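Local atomic coordinates of pyridoxal kinase (Entamoeba histolytica, PDB entry 4S1H), a protein that probably phosphorylates pyridoxal to pyridoxal 5'-phosphate at the expense of ATP, as a magnesium-dependent kinase of the ribokinase-like superfamily. Residues E68-T81 with R96-C110. Numbering follows the deposited sequence.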
loop_
_atom_site.group_PDB
_atom_site.type_symbol
_atom_site.label_atom_id
_atom_site.label_comp_id
_atom_site.label_asym_id
_atom_site.label_seq_id
_atom_site.Cartn_x
_atom_site.Cartn_y
_atom_site.Cartn_z
ATOM N N GLU A 68 -14.450 -3.984 -12.639
ATOM C CA GLU A 68 -15.230 -4.970 -13.406
ATOM C C GLU A 68 -15.163 -4.701 -14.905
ATOM O O GLU A 68 -14.846 -5.603 -15.679
ATOM C CB GLU A 68 -16.681 -4.981 -12.918
ATOM C CG GLU A 68 -17.499 -6.150 -13.460
ATOM C CD GLU A 68 -18.908 -6.209 -12.875
ATOM O OE1 GLU A 68 -19.065 -6.017 -11.658
ATOM O OE2 GLU A 68 -19.860 -6.466 -13.629
ATOM N N VAL A 69 -15.409 -3.454 -15.310
ATOM C CA VAL A 69 -15.446 -3.085 -16.739
ATOM C C VAL A 69 -14.081 -3.280 -17.418
ATOM O O VAL A 69 -14.016 -3.698 -18.587
ATOM C CB VAL A 69 -15.924 -1.628 -16.915
ATOM C CG1 VAL A 69 -15.668 -1.120 -18.332
ATOM C CG2 VAL A 69 -17.400 -1.535 -16.572
ATOM N N ASN A 70 -13.004 -2.972 -16.701
ATOM C CA ASN A 70 -11.649 -3.199 -17.198
ATOM C C ASN A 70 -11.132 -4.641 -17.021
ATOM O O ASN A 70 -9.968 -4.913 -17.311
ATOM C CB ASN A 70 -10.663 -2.201 -16.582
ATOM C CG ASN A 70 -10.916 -0.777 -17.010
ATOM O OD1 ASN A 70 -11.186 -0.500 -18.191
ATOM N ND2 ASN A 70 -10.782 0.147 -16.074
ATOM N N HIS A 71 -12.004 -5.560 -16.577
ATOM C CA HIS A 71 -11.704 -6.995 -16.391
ATOM C C HIS A 71 -10.537 -7.295 -15.451
ATOM O O HIS A 71 -9.882 -8.336 -15.557
ATOM C CB HIS A 71 -11.496 -7.647 -17.756
ATOM C CG HIS A 71 -12.531 -7.257 -18.765
ATOM N ND1 HIS A 71 -13.816 -7.753 -18.734
ATOM C CD2 HIS A 71 -12.483 -6.395 -19.808
ATOM C CE1 HIS A 71 -14.510 -7.232 -19.732
ATOM N NE2 HIS A 71 -13.724 -6.405 -20.398
ATOM N N LEU A 72 -10.346 -6.422 -14.461
ATOM C CA LEU A 72 -9.225 -6.543 -13.512
ATOM C C LEU A 72 -9.504 -7.477 -12.328
ATOM O O LEU A 72 -8.569 -7.865 -11.621
ATOM C CB LEU A 72 -8.833 -5.143 -13.002
ATOM C CG LEU A 72 -8.332 -4.208 -14.122
ATOM C CD1 LEU A 72 -8.158 -2.775 -13.646
ATOM C CD2 LEU A 72 -7.028 -4.719 -14.724
ATOM N N ASP A 73 -10.773 -7.841 -12.151
ATOM C CA ASP A 73 -11.201 -8.735 -11.043
ATOM C C ASP A 73 -11.718 -10.104 -11.493
ATOM O O ASP A 73 -12.333 -10.817 -10.679
ATOM C CB ASP A 73 -12.271 -8.032 -10.184
ATOM C CG ASP A 73 -13.571 -7.751 -10.957
ATOM O OD1 ASP A 73 -13.636 -7.925 -12.208
ATOM O OD2 ASP A 73 -14.549 -7.334 -10.320
ATOM N N LYS A 74 -11.455 -10.472 -12.753
ATOM C CA LYS A 74 -12.083 -11.659 -13.336
ATOM C C LYS A 74 -11.499 -12.970 -12.765
ATOM O O LYS A 74 -12.151 -13.997 -12.809
ATOM C CB LYS A 74 -12.025 -11.627 -14.884
ATOM C CG LYS A 74 -10.935 -12.487 -15.514
ATOM C CD LYS A 74 -10.637 -12.149 -16.988
ATOM C CE LYS A 74 -9.155 -11.911 -17.216
ATOM N NZ LYS A 74 -8.405 -13.191 -17.338
ATOM N N ASP A 75 -10.275 -12.899 -12.239
ATOM C CA ASP A 75 -9.496 -14.060 -11.829
ATOM C C ASP A 75 -9.330 -14.167 -10.301
ATOM O O ASP A 75 -8.570 -14.992 -9.835
ATOM C CB ASP A 75 -8.105 -13.984 -12.479
ATOM C CG ASP A 75 -8.172 -13.929 -14.008
ATOM O OD1 ASP A 75 -8.799 -14.834 -14.596
ATOM O OD2 ASP A 75 -7.627 -12.974 -14.611
ATOM N N ILE A 76 -10.038 -13.325 -9.550
ATOM C CA ILE A 76 -9.973 -13.299 -8.094
ATOM C C ILE A 76 -10.299 -14.689 -7.551
ATOM O O ILE A 76 -11.253 -15.276 -7.990
ATOM C CB ILE A 76 -10.982 -12.252 -7.538
ATOM C CG1 ILE A 76 -10.529 -10.827 -7.871
ATOM C CG2 ILE A 76 -11.190 -12.368 -6.037
ATOM C CD1 ILE A 76 -9.100 -10.526 -7.515
ATOM N N GLU A 77 -9.430 -15.219 -6.707
ATOM C CA GLU A 77 -9.694 -16.501 -5.983
ATOM C C GLU A 77 -9.904 -16.319 -4.485
ATOM O O GLU A 77 -10.342 -17.262 -3.801
ATOM C CB GLU A 77 -8.549 -17.479 -6.227
ATOM C CG GLU A 77 -8.361 -17.854 -7.695
ATOM C CD GLU A 77 -7.118 -18.698 -7.940
ATOM O OE1 GLU A 77 -6.806 -19.581 -7.109
ATOM O OE2 GLU A 77 -6.453 -18.489 -8.974
ATOM N N PHE A 78 -9.566 -15.135 -3.978
ATOM C CA PHE A 78 -9.541 -14.841 -2.551
ATOM C C PHE A 78 -10.043 -13.441 -2.322
ATOM O O PHE A 78 -9.680 -12.504 -3.055
ATOM C CB PHE A 78 -8.126 -14.994 -1.978
ATOM C CG PHE A 78 -7.584 -16.377 -2.118
ATOM C CD1 PHE A 78 -7.840 -17.335 -1.114
ATOM C CD2 PHE A 78 -6.891 -16.756 -3.239
ATOM C CE1 PHE A 78 -7.373 -18.637 -1.242
ATOM C CE2 PHE A 78 -6.432 -18.050 -3.401
ATOM C CZ PHE A 78 -6.656 -18.979 -2.388
ATOM N N LEU A 79 -10.872 -13.302 -1.284
ATOM C CA LEU A 79 -11.429 -12.044 -0.897
ATOM C C LEU A 79 -11.165 -11.821 0.557
ATOM O O LEU A 79 -11.282 -12.770 1.335
ATOM C CB LEU A 79 -12.910 -12.074 -1.158
ATOM C CG LEU A 79 -13.701 -10.824 -0.853
ATOM C CD1 LEU A 79 -13.315 -9.690 -1.779
ATOM C CD2 LEU A 79 -15.158 -11.158 -1.033
ATOM N N VAL A 80 -10.803 -10.592 0.922
ATOM C CA VAL A 80 -10.653 -10.189 2.334
ATOM C C VAL A 80 -11.387 -8.907 2.557
ATOM O O VAL A 80 -11.292 -7.986 1.713
ATOM C CB VAL A 80 -9.194 -9.973 2.759
ATOM C CG1 VAL A 80 -9.092 -9.512 4.207
ATOM C CG2 VAL A 80 -8.393 -11.224 2.542
ATOM N N THR A 81 -12.110 -8.820 3.655
ATOM C CA THR A 81 -12.660 -7.568 4.103
ATOM C C THR A 81 -12.165 -7.278 5.486
ATOM O O THR A 81 -11.950 -8.215 6.309
ATOM C CB THR A 81 -14.198 -7.511 3.984
ATOM O OG1 THR A 81 -14.754 -8.459 4.895
ATOM C CG2 THR A 81 -14.691 -7.802 2.567
ATOM N N ARG A 96 -21.182 -7.028 -4.012
ATOM C CA ARG A 96 -19.976 -7.348 -4.806
ATOM C C ARG A 96 -19.482 -8.748 -4.479
ATOM O O ARG A 96 -19.153 -9.499 -5.383
ATOM C CB ARG A 96 -18.875 -6.344 -4.535
ATOM C CG ARG A 96 -19.243 -4.910 -4.896
ATOM C CD ARG A 96 -19.571 -4.713 -6.354
ATOM N NE ARG A 96 -20.076 -3.350 -6.599
ATOM C CZ ARG A 96 -20.004 -2.702 -7.752
ATOM N NH1 ARG A 96 -19.440 -3.270 -8.804
ATOM N NH2 ARG A 96 -20.503 -1.464 -7.851
ATOM N N VAL A 97 -19.568 -9.146 -3.198
ATOM C CA VAL A 97 -19.199 -10.505 -2.773
ATOM C C VAL A 97 -20.025 -11.580 -3.431
ATOM O O VAL A 97 -19.484 -12.587 -3.924
ATOM C CB VAL A 97 -19.340 -10.675 -1.249
ATOM C CG1 VAL A 97 -19.219 -12.150 -0.819
ATOM C CG2 VAL A 97 -18.312 -9.832 -0.538
ATOM N N LYS A 98 -21.338 -11.389 -3.414
ATOM C CA LYS A 98 -22.252 -12.292 -4.064
ATOM C C LYS A 98 -21.905 -12.449 -5.539
ATOM O O LYS A 98 -21.858 -13.565 -6.032
ATOM C CB LYS A 98 -23.707 -11.839 -3.906
ATOM C CG LYS A 98 -24.253 -12.112 -2.514
ATOM C CD LYS A 98 -25.769 -12.005 -2.437
ATOM C CE LYS A 98 -26.227 -10.559 -2.435
ATOM N NZ LYS A 98 -27.713 -10.478 -2.469
ATOM N N ARG A 99 -21.673 -11.337 -6.226
ATOM C CA ARG A 99 -21.339 -11.380 -7.656
ATOM C C ARG A 99 -20.019 -12.124 -7.876
ATOM O O ARG A 99 -19.937 -12.963 -8.767
ATOM C CB ARG A 99 -21.280 -9.969 -8.234
ATOM C CG ARG A 99 -20.936 -9.881 -9.722
ATOM C CD ARG A 99 -20.917 -8.424 -10.179
ATOM N NE ARG A 99 -22.267 -7.834 -10.181
ATOM C CZ ARG A 99 -22.552 -6.525 -10.193
ATOM N NH1 ARG A 99 -21.596 -5.596 -10.194
ATOM N NH2 ARG A 99 -23.825 -6.136 -10.196
ATOM N N ILE A 100 -19.011 -11.825 -7.063
ATOM C CA ILE A 100 -17.685 -12.417 -7.220
ATOM C C ILE A 100 -17.730 -13.949 -6.984
ATOM O O ILE A 100 -17.107 -14.710 -7.720
ATOM C CB ILE A 100 -16.641 -11.688 -6.344
ATOM C CG1 ILE A 100 -16.330 -10.304 -6.938
ATOM C CG2 ILE A 100 -15.355 -12.492 -6.242
ATOM C CD1 ILE A 100 -15.660 -9.366 -5.956
ATOM N N LYS A 101 -18.527 -14.391 -6.013
ATOM C CA LYS A 101 -18.740 -15.831 -5.742
ATOM C C LYS A 101 -19.678 -16.598 -6.700
ATOM O O LYS A 101 -19.825 -17.812 -6.569
ATOM C CB LYS A 101 -19.220 -16.028 -4.301
ATOM C CG LYS A 101 -18.143 -15.738 -3.295
ATOM C CD LYS A 101 -18.672 -15.892 -1.870
ATOM C CE LYS A 101 -17.584 -16.275 -0.897
ATOM N NZ LYS A 101 -17.285 -17.734 -0.886
ATOM N N ASP A 102 -20.315 -15.907 -7.649
ATOM C CA ASP A 102 -21.307 -16.525 -8.544
ATOM C C ASP A 102 -20.684 -17.292 -9.718
ATOM O O ASP A 102 -21.261 -18.278 -10.178
ATOM C CB ASP A 102 -22.268 -15.452 -9.083
ATOM C CG ASP A 102 -23.486 -16.039 -9.777
ATOM O OD1 ASP A 102 -24.303 -16.693 -9.095
ATOM O OD2 ASP A 102 -23.624 -15.834 -11.001
ATOM N N ASN A 103 -19.539 -16.836 -10.216
ATOM C CA ASN A 103 -18.923 -17.443 -11.417
ATOM C C ASN A 103 -17.696 -18.304 -11.157
ATOM O O ASN A 103 -17.164 -18.926 -12.085
ATOM C CB ASN A 103 -18.569 -16.364 -12.444
ATOM C CG ASN A 103 -17.504 -15.415 -11.959
ATOM O OD1 ASN A 103 -17.552 -14.955 -10.820
ATOM N ND2 ASN A 103 -16.550 -15.099 -12.827
ATOM N N LYS A 104 -17.249 -18.338 -9.907
ATOM C CA LYS A 104 -16.039 -19.060 -9.544
ATOM C C LYS A 104 -16.016 -19.319 -8.060
ATOM O O LYS A 104 -16.750 -18.686 -7.298
ATOM C CB LYS A 104 -14.796 -18.273 -9.968
ATOM C CG LYS A 104 -14.776 -16.816 -9.534
ATOM C CD LYS A 104 -13.838 -15.958 -10.380
ATOM C CE LYS A 104 -13.737 -14.551 -9.811
ATOM N NZ LYS A 104 -15.026 -13.806 -9.852
ATOM N N LYS A 105 -15.175 -20.264 -7.657
ATOM C CA LYS A 105 -14.939 -20.519 -6.249
ATOM C C LYS A 105 -14.007 -19.425 -5.713
ATOM O O LYS A 105 -12.908 -19.224 -6.236
ATOM C CB LYS A 105 -14.339 -21.898 -6.046
ATOM C CG LYS A 105 -14.599 -22.423 -4.652
ATOM C CD LYS A 105 -13.953 -23.754 -4.421
ATOM C CE LYS A 105 -14.820 -24.613 -3.516
ATOM N NZ LYS A 105 -14.258 -25.972 -3.302
ATOM N N VAL A 106 -14.480 -18.679 -4.725
ATOM C CA VAL A 106 -13.716 -17.605 -4.127
ATOM C C VAL A 106 -13.739 -17.836 -2.617
ATOM O O VAL A 106 -14.802 -17.927 -2.019
ATOM C CB VAL A 106 -14.294 -16.221 -4.478
ATOM C CG1 VAL A 106 -13.511 -15.088 -3.817
ATOM C CG2 VAL A 106 -14.306 -16.043 -5.996
ATOM N N TYR A 107 -12.564 -17.952 -2.029
ATOM C CA TYR A 107 -12.403 -18.098 -0.594
ATOM C C TYR A 107 -12.448 -16.702 0.065
ATOM O O TYR A 107 -11.586 -15.856 -0.165
ATOM C CB TYR A 107 -11.085 -18.817 -0.296
ATOM C CG TYR A 107 -10.845 -19.208 1.157
ATOM C CD1 TYR A 107 -11.294 -20.436 1.663
ATOM C CD2 TYR A 107 -10.120 -18.383 2.019
ATOM C CE1 TYR A 107 -11.053 -20.793 2.990
ATOM C CE2 TYR A 107 -9.882 -18.732 3.351
ATOM C CZ TYR A 107 -10.339 -19.942 3.825
ATOM O OH TYR A 107 -10.093 -20.292 5.136
ATOM N N PHE A 108 -13.456 -16.465 0.900
ATOM C CA PHE A 108 -13.660 -15.170 1.533
ATOM C C PHE A 108 -13.335 -15.235 3.010
ATOM O O PHE A 108 -13.999 -15.952 3.776
ATOM C CB PHE A 108 -15.083 -14.706 1.254
ATOM C CG PHE A 108 -15.513 -13.448 1.983
ATOM C CD1 PHE A 108 -14.613 -12.454 2.383
ATOM C CD2 PHE A 108 -16.870 -13.266 2.275
ATOM C CE1 PHE A 108 -15.061 -11.312 3.034
ATOM C CE2 PHE A 108 -17.304 -12.107 2.880
ATOM C CZ PHE A 108 -16.405 -11.127 3.258
ATOM N N LEU A 109 -12.273 -14.544 3.395
ATOM C CA LEU A 109 -11.911 -14.312 4.784
ATOM C C LEU A 109 -12.467 -12.963 5.192
ATOM O O LEU A 109 -12.027 -11.922 4.692
ATOM C CB LEU A 109 -10.384 -14.346 4.959
ATOM C CG LEU A 109 -9.823 -14.269 6.392
ATOM C CD1 LEU A 109 -8.358 -14.675 6.374
ATOM C CD2 LEU A 109 -9.972 -12.914 7.039
ATOM N N CYS A 110 -13.422 -12.957 6.099
ATOM C CA CYS A 110 -14.009 -11.752 6.641
ATOM C C CYS A 110 -13.372 -11.482 7.989
ATOM O O CYS A 110 -13.498 -12.289 8.920
ATOM C CB CYS A 110 -15.529 -11.878 6.764
ATOM S SG CYS A 110 -16.337 -10.398 7.398
HETATM O O HOH W 1 -18.220 -5.945 -8.981
#
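L79 and F108 pair in register on adjacent parallel strands, 78-81 and 107-110, whose axes diverge by only 13°. Four backbone hydrogen bonds alternate between the two segments: Y107 N to E77 O, L79 N to Y107 O, L109 N to L79 O, and T81 N to L109 O, the last the longest at 3.3 Å.

Among ring and van der Waals contacts, L79 has CG anti to its N, which directs the branch toward F108; CD2 lies over one face of the F108 ring, 3.9 Å from the centroid and 20° off the normal: a CH-pi contact. The same CD2 presses tightly on V97 CG2 of the helix at 3.5 Å. The hydroxyl oxygen of T81 lies at the edge of that ring, OG1 3.4 Å from F108 CE1. Nearer the strand starts, I76 CG2 touches I100 CG2 and V106 CG1.

Polar side chains link helix 57-69 to helix 87-100, and the loop after it to I76. R99 NH1 donates to the syn lone pair of E68 OE1 at 3.0 Å, though bent (135°), with the carboxylate and guanidinium planes nearly perpendicular. A water bridges E68 OE1 to R96 NH1; R96 is otherwise held by E92 and D65. K104 lays CE 3.2 Å from I76 O, while its NZ bonds I100 O and N103 OD1.

Strands 78-81 and 107-110, joined by the right-handed beta-alpha-beta crossover through helix 87-100, lie between strands 5-9 and 139-140 in the sheet; helix 124-133 packs on T81, F108 and C110, helix 216-229 on F78, V80 and L109.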